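Local coordinates for protein putative cytochrome P450 120 (Synechocystis sp., PDB 2VE3) that binds heme and retinoic acid and probably acts as a cytochrome P450 monooxygenase, inserting an oxygen atom from molecular oxygen into its substrate, at residues A[275-280]-A[412-417]; A[287-292]-A[408-413]; A[65-70]-A[329-334]. All blocks are in the same frame, centred on the assembly; numbering follows the deposited sequence.

Contact 1: residues A[275-280]-A[412-417]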
loop_
_atom_site.group_PDB
_atom_site.type_symbol
_atom_site.label_atom_id
_atom_site.label_comp_id
_atom_site.label_asym_id
_atom_site.label_seq_id
_atom_site.Cartn_x
_atom_site.Cartn_y
_atom_site.Cartn_z
ATOM N N ASP A 275 -5.804 21.741 14.183
ATOM C CA ASP A 275 -5.701 21.573 15.618
ATOM C C ASP A 275 -4.899 20.324 15.901
ATOM O O ASP A 275 -4.086 20.306 16.809
ATOM C CB ASP A 275 -7.100 21.478 16.254
ATOM C CG ASP A 275 -7.968 20.363 15.640
ATOM O OD1 ASP A 275 -7.902 20.117 14.407
ATOM O OD2 ASP A 275 -8.741 19.740 16.401
ATOM N N ILE A 276 -5.152 19.276 15.121
ATOM C CA ILE A 276 -4.392 18.032 15.207
ATOM C C ILE A 276 -2.948 18.279 14.765
ATOM O O ILE A 276 -2.004 17.799 15.396
ATOM C CB ILE A 276 -5.076 16.875 14.396
ATOM C CG1 ILE A 276 -6.505 16.675 14.903
ATOM C CG2 ILE A 276 -4.265 15.585 14.522
ATOM C CD1 ILE A 276 -7.288 15.571 14.246
ATOM N N ARG A 277 -2.794 19.072 13.708
ATOM C CA ARG A 277 -1.493 19.492 13.201
ATOM C C ARG A 277 -0.641 20.174 14.287
ATOM O O ARG A 277 0.559 19.894 14.411
ATOM C CB ARG A 277 -1.711 20.431 12.006
ATOM C CG ARG A 277 -0.459 20.848 11.235
ATOM C CD ARG A 277 -0.883 21.311 9.860
ATOM N NE ARG A 277 -1.030 22.758 9.726
ATOM C CZ ARG A 277 -1.931 23.361 8.951
ATOM N NH1 ARG A 277 -2.819 22.657 8.273
ATOM N NH2 ARG A 277 -1.975 24.681 8.892
ATOM N N GLU A 278 -1.267 21.059 15.063
ATOM C CA GLU A 278 -0.582 21.768 16.145
ATOM C C GLU A 278 -0.161 20.859 17.304
ATOM O O GLU A 278 0.889 21.065 17.891
ATOM C CB GLU A 278 -1.463 22.887 16.698
ATOM C CG GLU A 278 -1.563 24.107 15.817
ATOM C CD GLU A 278 -0.307 24.966 15.837
ATOM O OE1 GLU A 278 0.574 24.752 16.712
ATOM O OE2 GLU A 278 -0.208 25.858 14.965
ATOM N N ARG A 279 -1.000 19.888 17.654
ATOM C CA ARG A 279 -0.675 18.940 18.712
ATOM C C ARG A 279 0.531 18.079 18.352
ATOM O O ARG A 279 1.319 17.721 19.230
ATOM C CB ARG A 279 -1.866 18.046 19.047
ATOM C CG ARG A 279 -3.098 18.776 19.601
ATOM C CD ARG A 279 -4.093 17.789 20.208
ATOM N NE ARG A 279 -3.455 16.932 21.212
ATOM C CZ ARG A 279 -3.944 15.775 21.659
ATOM N NH1 ARG A 279 -5.094 15.299 21.183
ATOM N NH2 ARG A 279 -3.271 15.087 22.587
ATOM N N VAL A 280 0.658 17.737 17.071
ATOM C CA VAL A 280 1.846 17.045 16.548
ATOM C C VAL A 280 3.080 17.935 16.727
ATOM O O VAL A 280 4.144 17.471 17.154
ATOM C CB VAL A 280 1.684 16.638 15.044
ATOM C CG1 VAL A 280 2.999 16.114 14.462
ATOM C CG2 VAL A 280 0.600 15.603 14.876
ATOM N N PHE A 412 6.586 23.706 8.039
ATOM C CA PHE A 412 5.481 24.379 7.346
ATOM C C PHE A 412 4.101 24.195 7.965
ATOM O O PHE A 412 3.788 23.147 8.535
ATOM C CB PHE A 412 5.376 23.910 5.890
ATOM C CG PHE A 412 6.594 24.191 5.050
ATOM C CD1 PHE A 412 6.730 25.401 4.381
ATOM C CD2 PHE A 412 7.590 23.214 4.891
ATOM C CE1 PHE A 412 7.860 25.650 3.574
ATOM C CE2 PHE A 412 8.714 23.452 4.094
ATOM C CZ PHE A 412 8.852 24.670 3.435
ATOM N N ASP A 413 3.283 25.237 7.829
ATOM C CA ASP A 413 1.844 25.083 7.782
ATOM C C ASP A 413 1.463 25.024 6.315
ATOM O O ASP A 413 2.250 25.417 5.445
ATOM C CB ASP A 413 1.132 26.265 8.434
ATOM C CG ASP A 413 1.123 26.174 9.941
ATOM O OD1 ASP A 413 1.141 25.041 10.474
ATOM O OD2 ASP A 413 1.090 27.238 10.591
ATOM N N TRP A 414 0.262 24.534 6.039
ATOM C CA TRP A 414 -0.245 24.545 4.674
ATOM C C TRP A 414 -1.753 24.709 4.580
ATOM O O TRP A 414 -2.513 24.395 5.520
ATOM C CB TRP A 414 0.259 23.327 3.880
ATOM C CG TRP A 414 -0.243 21.981 4.346
ATOM C CD1 TRP A 414 -1.236 21.237 3.767
ATOM C CD2 TRP A 414 0.234 21.212 5.462
ATOM N NE1 TRP A 414 -1.402 20.064 4.443
ATOM C CE2 TRP A 414 -0.525 20.025 5.500
ATOM C CE3 TRP A 414 1.229 21.412 6.433
ATOM C CZ2 TRP A 414 -0.322 19.031 6.470
ATOM C CZ3 TRP A 414 1.432 20.427 7.398
ATOM C CH2 TRP A 414 0.658 19.253 7.407
ATOM N N THR A 415 -2.168 25.222 3.431
ATOM C CA THR A 415 -3.554 25.491 3.146
ATOM C C THR A 415 -3.964 24.748 1.896
ATOM O O THR A 415 -3.303 24.843 0.858
ATOM C CB THR A 415 -3.789 27.009 2.922
ATOM O OG1 THR A 415 -3.133 27.749 3.953
ATOM C CG2 THR A 415 -5.263 27.354 2.933
ATOM N N LEU A 416 -5.072 24.024 2.013
ATOM C CA LEU A 416 -5.729 23.391 0.882
ATOM C C LEU A 416 -6.579 24.423 0.147
ATOM O O LEU A 416 -7.610 24.856 0.653
ATOM C CB LEU A 416 -6.615 22.228 1.355
ATOM C CG LEU A 416 -6.024 21.116 2.249
ATOM C CD1 LEU A 416 -7.086 20.088 2.550
ATOM C CD2 LEU A 416 -4.842 20.424 1.609
ATOM N N LEU A 417 -6.157 24.795 -1.056
ATOM C CA LEU A 417 -6.811 25.864 -1.816
ATOM C C LEU A 417 -8.313 25.671 -1.987
ATOM O O LEU A 417 -8.787 24.540 -2.181
ATOM C CB LEU A 417 -6.116 26.095 -3.167
ATOM C CG LEU A 417 -4.638 26.493 -3.063
ATOM C CD1 LEU A 417 -4.106 26.936 -4.408
ATOM C CD2 LEU A 417 -4.429 27.589 -2.012
#
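Asp-413, near the start of strand 412-416, takes the side chain of Arg-277 from helix 274-285 in a salt bridge. Arg-277 NE gives a hydrogen bond to Asp-413 OD1 at 3.2 Å, with an N-H...O angle of 153°. The oxygen lies close to the guanidinium plane but is itself approached from above the carboxylate plane, the two groups being steeply tilted against each other. The same OD1 also takes a salt bridge from Arg-281, one helical turn beyond Arg-277, so two arginines share one carboxylate oxygen. Next along the strand, Trp-414 offers Arg-277 a ring face. Arg-277 CD sits over the six-membered ring, 3.8 Å from its centroid in a CH-pi contact, and CZ follows at 4.7 Å from the same centroid in a cation-pi stack with the planes 26° apart. CG of Arg-277 is anti to the backbone N, which sends the chain out toward the strand, and the bend at chi3 (97°) turns the guanidinium across Asp-413 and Trp-414. Its NH1 is hydrogen-bonded to Leu-270 O, while Trp-414 NE1 bonds Cys-267 O, both in helix 241-272. Replacing Arg-277 with a methionine would probably leave Asp-413 with Arg-281 as its remaining arginine partner and Leu-270 O without this donor. The buried guanidinium probably draws on a carboxylate it shares with Arg-281, on the indole face and on Leu-270 O, tying helix to sheet edge.

Contact 2: residues A[287-292]-A[408-413]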
loop_
_atom_site.group_PDB
_atom_site.type_symbol
_atom_site.label_atom_id
_atom_site.label_comp_id
_atom_site.label_asym_id
_atom_site.label_seq_id
_atom_site.Cartn_x
_atom_site.Cartn_y
_atom_site.Cartn_z
ATOM N N LEU A 287 10.537 17.990 22.453
ATOM C CA LEU A 287 11.778 17.275 22.185
ATOM C C LEU A 287 12.836 18.315 21.884
ATOM O O LEU A 287 12.950 19.318 22.595
ATOM C CB LEU A 287 11.623 16.329 20.982
ATOM C CG LEU A 287 10.604 15.187 21.015
ATOM C CD1 LEU A 287 10.568 14.487 19.664
ATOM C CD2 LEU A 287 10.915 14.194 22.125
ATOM N N GLN A 288 13.600 18.070 20.822
ATOM C CA GLN A 288 14.569 19.024 20.289
ATOM C C GLN A 288 15.062 18.534 18.933
ATOM O O GLN A 288 16.012 17.743 18.850
ATOM C CB GLN A 288 15.751 19.226 21.263
ATOM N N LEU A 289 14.387 18.974 17.875
ATOM C CA LEU A 289 14.872 18.766 16.511
ATOM C C LEU A 289 15.801 19.918 16.132
ATOM O O LEU A 289 15.922 20.909 16.869
ATOM C CB LEU A 289 13.706 18.688 15.514
ATOM C CG LEU A 289 12.676 17.558 15.649
ATOM C CD1 LEU A 289 11.386 17.906 14.937
ATOM C CD2 LEU A 289 13.231 16.247 15.127
ATOM N N SER A 290 16.469 19.771 14.991
ATOM C CA SER A 290 17.217 20.854 14.356
ATOM C C SER A 290 17.230 20.441 12.899
ATOM O O SER A 290 16.182 20.416 12.239
ATOM C CB SER A 290 18.644 20.941 14.909
ATOM O OG SER A 290 18.653 21.073 16.320
ATOM N N GLN A 291 18.414 20.106 12.400
ATOM C CA GLN A 291 18.503 19.099 11.355
ATOM C C GLN A 291 18.775 17.757 12.031
ATOM O O GLN A 291 18.461 16.698 11.480
ATOM C CB GLN A 291 19.546 19.454 10.292
ATOM C CG GLN A 291 18.921 19.846 8.948
ATOM C CD GLN A 291 17.853 20.931 9.069
ATOM O OE1 GLN A 291 18.164 22.120 9.162
ATOM N NE2 GLN A 291 16.588 20.522 9.057
ATOM N N GLU A 292 19.336 17.827 13.240
ATOM C CA GLU A 292 19.559 16.658 14.090
ATOM C C GLU A 292 18.255 15.895 14.341
ATOM O O GLU A 292 17.417 16.310 15.153
ATOM C CB GLU A 292 20.200 17.078 15.412
ATOM N N LEU A 408 7.673 17.919 7.635
ATOM C CA LEU A 408 6.684 18.810 7.048
ATOM C C LEU A 408 6.066 19.725 8.104
ATOM O O LEU A 408 5.955 20.931 7.893
ATOM C CB LEU A 408 5.593 18.025 6.312
ATOM C CG LEU A 408 4.414 18.852 5.768
ATOM C CD1 LEU A 408 4.843 19.860 4.713
ATOM C CD2 LEU A 408 3.292 17.952 5.244
ATOM N N ILE A 409 5.677 19.152 9.238
ATOM C CA ILE A 409 5.047 19.939 10.295
ATOM C C ILE A 409 6.033 20.882 11.010
ATOM O O ILE A 409 5.677 22.006 11.362
ATOM C CB ILE A 409 4.213 19.049 11.262
ATOM C CG1 ILE A 409 2.922 18.625 10.554
ATOM C CG2 ILE A 409 3.879 19.799 12.567
ATOM C CD1 ILE A 409 2.041 17.659 11.321
ATOM N N GLN A 410 7.277 20.440 11.207
ATOM C CA GLN A 410 8.278 21.307 11.854
ATOM C C GLN A 410 8.613 22.563 11.035
ATOM O O GLN A 410 8.894 23.624 11.602
ATOM C CB GLN A 410 9.540 20.529 12.269
ATOM C CG GLN A 410 10.548 20.269 11.167
ATOM C CD GLN A 410 11.910 19.831 11.686
ATOM O OE1 GLN A 410 12.300 18.675 11.529
ATOM N NE2 GLN A 410 12.644 20.755 12.302
ATOM N N GLN A 411 8.551 22.448 9.714
ATOM C CA GLN A 411 8.910 23.555 8.824
ATOM C C GLN A 411 7.732 24.353 8.252
ATOM O O GLN A 411 7.877 25.548 7.976
ATOM C CB GLN A 411 9.759 23.037 7.664
ATOM C CG GLN A 411 11.066 22.422 8.088
ATOM C CD GLN A 411 11.711 21.669 6.963
ATOM O OE1 GLN A 411 11.998 22.236 5.900
ATOM N NE2 GLN A 411 11.943 20.379 7.177
ATOM N N PHE A 412 6.586 23.706 8.039
ATOM C CA PHE A 412 5.481 24.379 7.346
ATOM C C PHE A 412 4.101 24.195 7.965
ATOM O O PHE A 412 3.788 23.147 8.535
ATOM C CB PHE A 412 5.376 23.910 5.890
ATOM C CG PHE A 412 6.594 24.191 5.050
ATOM C CD1 PHE A 412 6.730 25.401 4.381
ATOM C CD2 PHE A 412 7.590 23.214 4.891
ATOM C CE1 PHE A 412 7.860 25.650 3.574
ATOM C CE2 PHE A 412 8.714 23.452 4.094
ATOM C CZ PHE A 412 8.852 24.670 3.435
ATOM N N ASP A 413 3.283 25.237 7.829
ATOM C CA ASP A 413 1.844 25.083 7.782
ATOM C C ASP A 413 1.463 25.024 6.315
ATOM O O ASP A 413 2.250 25.417 5.445
ATOM C CB ASP A 413 1.132 26.265 8.434
ATOM C CG ASP A 413 1.123 26.174 9.941
ATOM O OD1 ASP A 413 1.141 25.041 10.474
ATOM O OD2 ASP A 413 1.090 27.238 10.591
#
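A small, mainly van der Waals contact at the protein surface brings the loop after helix 274-285 against the last turn of helix 394-411, the long helix that follows the loop carrying the probable axial heme ligand. Leu-289 and Gln-410 carry it. Leu-289 CD1 rests on the amide end of Gln-410, 3.6 Å from OE1 and 3.8 Å from CD, while Leu-289 CB lies 4.0 Å from Gln-410 NE2. Gln-410 reaches the loop because its CG stands between the backbone N and the carbonyl carbon (chi1 81°) and the chain runs extended beyond it. Its NE2 comes within 3.6 Å of Ser-290 O, a loose approach. The firmer polar partner is Arg-407, one turn back on the same helix, whose NH1 bonds Gln-410 OE1 and, weakly, Ser-290 O, while its NH2 bonds Gln-291 O. Arg-407 therefore supplies most of the polar linkage seen here between helix and loop, and the leucine lies against the glutamine amide beside it. Around the pair, Gln-284 of helix 274-285 touches both Leu-289 and Gln-410, helix 121-137 packs on Leu-408, Gln-411 and Phe-412, and strand 412-416 leads on from the helix end to pair with strand 437-442.

Contact 3: residues A[65-70]-A[329-334]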
loop_
_atom_site.group_PDB
_atom_site.type_symbol
_atom_site.label_atom_id
_atom_site.label_comp_id
_atom_site.label_asym_id
_atom_site.label_seq_id
_atom_site.Cartn_x
_atom_site.Cartn_y
_atom_site.Cartn_z
ATOM N N ASN A 65 -12.823 -10.853 8.800
ATOM C CA ASN A 65 -11.359 -10.786 8.757
ATOM C C ASN A 65 -10.721 -11.882 9.599
ATOM O O ASN A 65 -9.683 -12.427 9.239
ATOM C CB ASN A 65 -10.837 -9.413 9.207
ATOM C CG ASN A 65 -11.186 -8.307 8.238
ATOM O OD1 ASN A 65 -11.555 -8.563 7.095
ATOM N ND2 ASN A 65 -11.106 -7.072 8.701
ATOM N N ARG A 66 -11.350 -12.183 10.731
ATOM C CA ARG A 66 -10.939 -13.285 11.594
ATOM C C ARG A 66 -11.028 -14.614 10.834
ATOM O O ARG A 66 -10.064 -15.348 10.737
ATOM C CB ARG A 66 -11.811 -13.289 12.869
ATOM C CG ARG A 66 -11.400 -14.293 13.936
ATOM C CD ARG A 66 -12.393 -14.324 15.100
ATOM N NE ARG A 66 -12.301 -13.142 15.973
ATOM C CZ ARG A 66 -13.140 -12.878 16.980
ATOM N NH1 ARG A 66 -14.148 -13.707 17.263
ATOM N NH2 ARG A 66 -12.970 -11.784 17.714
ATOM N N PHE A 67 -12.205 -14.893 10.285
ATOM C CA PHE A 67 -12.470 -16.042 9.415
ATOM C C PHE A 67 -11.399 -16.247 8.317
ATOM O O PHE A 67 -10.844 -17.355 8.144
ATOM C CB PHE A 67 -13.894 -15.860 8.837
ATOM C CG PHE A 67 -14.212 -16.716 7.636
ATOM C CD1 PHE A 67 -14.329 -18.102 7.747
ATOM C CD2 PHE A 67 -14.433 -16.127 6.400
ATOM C CE1 PHE A 67 -14.631 -18.891 6.630
ATOM C CE2 PHE A 67 -14.739 -16.908 5.277
ATOM C CZ PHE A 67 -14.838 -18.295 5.397
ATOM N N LEU A 68 -11.101 -15.166 7.596
ATOM C CA LEU A 68 -10.154 -15.207 6.480
ATOM C C LEU A 68 -8.705 -15.392 6.937
ATOM O O LEU A 68 -7.899 -15.920 6.195
ATOM C CB LEU A 68 -10.314 -13.948 5.613
ATOM C CG LEU A 68 -9.739 -13.962 4.194
ATOM C CD1 LEU A 68 -10.549 -14.817 3.222
ATOM C CD2 LEU A 68 -9.688 -12.553 3.715
ATOM N N PHE A 69 -8.388 -14.976 8.163
ATOM C CA PHE A 69 -7.030 -15.114 8.690
ATOM C C PHE A 69 -6.918 -16.216 9.761
ATOM O O PHE A 69 -6.055 -16.155 10.641
ATOM C CB PHE A 69 -6.496 -13.770 9.217
ATOM C CG PHE A 69 -6.599 -12.626 8.227
ATOM C CD1 PHE A 69 -6.233 -12.793 6.890
ATOM C CD2 PHE A 69 -7.030 -11.363 8.649
ATOM C CE1 PHE A 69 -6.326 -11.731 5.985
ATOM C CE2 PHE A 69 -7.127 -10.296 7.745
ATOM C CZ PHE A 69 -6.767 -10.488 6.415
ATOM N N THR A 70 -7.775 -17.236 9.644
ATOM C CA THR A 70 -7.808 -18.366 10.578
ATOM C C THR A 70 -7.807 -19.690 9.815
ATOM O O THR A 70 -8.465 -19.809 8.778
ATOM C CB THR A 70 -9.061 -18.290 11.502
ATOM O OG1 THR A 70 -8.951 -17.141 12.355
ATOM C CG2 THR A 70 -9.192 -19.542 12.378
ATOM N N CYS A 329 -16.453 -24.021 2.266
ATOM C CA CYS A 329 -16.619 -23.370 3.572
ATOM C C CYS A 329 -18.011 -22.789 3.776
ATOM O O CYS A 329 -18.779 -22.662 2.831
ATOM C CB CYS A 329 -15.560 -22.269 3.761
ATOM S SG CYS A 329 -14.002 -22.829 4.499
ATOM N N GLN A 330 -18.327 -22.443 5.022
ATOM C CA GLN A 330 -19.522 -21.659 5.322
ATOM C C GLN A 330 -19.184 -20.503 6.262
ATOM O O GLN A 330 -18.303 -20.619 7.108
ATOM C CB GLN A 330 -20.640 -22.525 5.919
ATOM C CG GLN A 330 -20.312 -23.195 7.269
ATOM C CD GLN A 330 -21.560 -23.611 8.042
ATOM O OE1 GLN A 330 -22.303 -22.767 8.558
ATOM N NE2 GLN A 330 -21.801 -24.915 8.115
ATOM N N PHE A 331 -19.888 -19.391 6.111
ATOM C CA PHE A 331 -19.675 -18.244 6.989
ATOM C C PHE A 331 -20.969 -17.486 7.141
ATOM O O PHE A 331 -21.622 -17.164 6.152
ATOM C CB PHE A 331 -18.541 -17.327 6.488
ATOM C CG PHE A 331 -18.349 -16.078 7.322
ATOM C CD1 PHE A 331 -17.958 -16.169 8.666
ATOM C CD2 PHE A 331 -18.559 -14.815 6.770
ATOM C CE1 PHE A 331 -17.799 -15.017 9.451
ATOM C CE2 PHE A 331 -18.389 -13.652 7.547
ATOM C CZ PHE A 331 -18.014 -13.759 8.891
ATOM N N GLN A 332 -21.331 -17.211 8.391
ATOM C CA GLN A 332 -22.593 -16.558 8.731
ATOM C C GLN A 332 -23.760 -17.016 7.855
ATOM O O GLN A 332 -24.479 -16.197 7.275
ATOM C CB GLN A 332 -22.432 -15.030 8.757
ATOM C CG GLN A 332 -21.977 -14.524 10.126
ATOM C CD GLN A 332 -21.354 -13.139 10.113
ATOM O OE1 GLN A 332 -20.700 -12.738 11.085
ATOM N NE2 GLN A 332 -21.549 -12.400 9.025
ATOM N N GLY A 333 -23.922 -18.333 7.756
ATOM C CA GLY A 333 -25.053 -18.928 7.063
ATOM C C GLY A 333 -24.964 -19.098 5.557
ATOM O O GLY A 333 -25.925 -19.560 4.934
ATOM N N PHE A 334 -23.834 -18.726 4.958
ATOM C CA PHE A 334 -23.658 -18.888 3.504
ATOM C C PHE A 334 -22.646 -19.967 3.121
ATOM O O PHE A 334 -21.650 -20.165 3.804
ATOM C CB PHE A 334 -23.252 -17.565 2.851
ATOM C CG PHE A 334 -24.324 -16.518 2.877
ATOM C CD1 PHE A 334 -25.468 -16.653 2.097
ATOM C CD2 PHE A 334 -24.184 -15.389 3.676
ATOM C CE1 PHE A 334 -26.455 -15.675 2.111
ATOM C CE2 PHE A 334 -25.160 -14.410 3.704
ATOM C CZ PHE A 334 -26.300 -14.547 2.918
#
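The last turn of helix 62-68 faces the two-stranded hairpin 329-336, the backbones nearest at Phe-67 and Phe-331, whose CA atoms are 7.9 Å apart. Both phenylalanines direct their CB toward the opposing segment, and their rings form an offset stack with centroids 4.8 Å apart and planes only 8° from parallel. The slip between the rings brings Phe-331 CB over the centre of the Phe-67 ring, 4.0 Å from its centroid, as a CH-pi contact. Phe-331 CD1, over the same face, lies 3.9 Å from Phe-67 CG. In return, Phe-67 CD2 lies over one face of the Phe-331 ring toward its rim, and Gln-332 CB covers the other face. In both residues CG is anti to the backbone N and beside the carbonyl carbon (chi1 164° in Phe-67, 176° in Phe-331), which carries each ring out to the other. Cys-329, two residues earlier on the same side of the strand, closes on the edge of the Phe-67 ring, with its CB 4.4 Å from Phe-67 CZ. Phe-67 thus has one aromatic face and part of its edge set by the hairpin, through apolar contacts. The hairpin is closed by a type I' turn from Phe-331 to Phe-334, with reciprocal backbone bonds between these two residues. On the helix side, Thr-70 OG1 bonds Arg-66 O just past the end of the helix. Phe-67 also meets Phe-336 of strand 334-336 and Phe-76 of strand 76-79 edge-to-face, forming an aromatic cluster between the hairpin and the larger mixed sheet, while Leu-68, next along the helix, packs on Val-342 and Tyr-344 of strand 341-345.

In the fold
Contacts 1 and 2 are neighbours with centres 13 Å apart, joined through the run from helix 394-411 into strand 412-416; they share Phe-412 and Asp-413. Direct packing connects them: Val-280 CG1 meets Ile-409 CD1 at 3.6 Å, and Trp-414 CH2 meets Leu-408 CD2 at 3.6 Å. Together they fasten helix 274-285 and the loop after it to one continuous piece of chain. Contact 3 is remote, its centre 42 Å from contact 1 and 46 Å from contact 2, and lies across the chain's centre from contact 2. None of the three belongs to the heme or retinoic acid sites, although the Phe-67 side chain in contact 3 is about 13 Å from the heme.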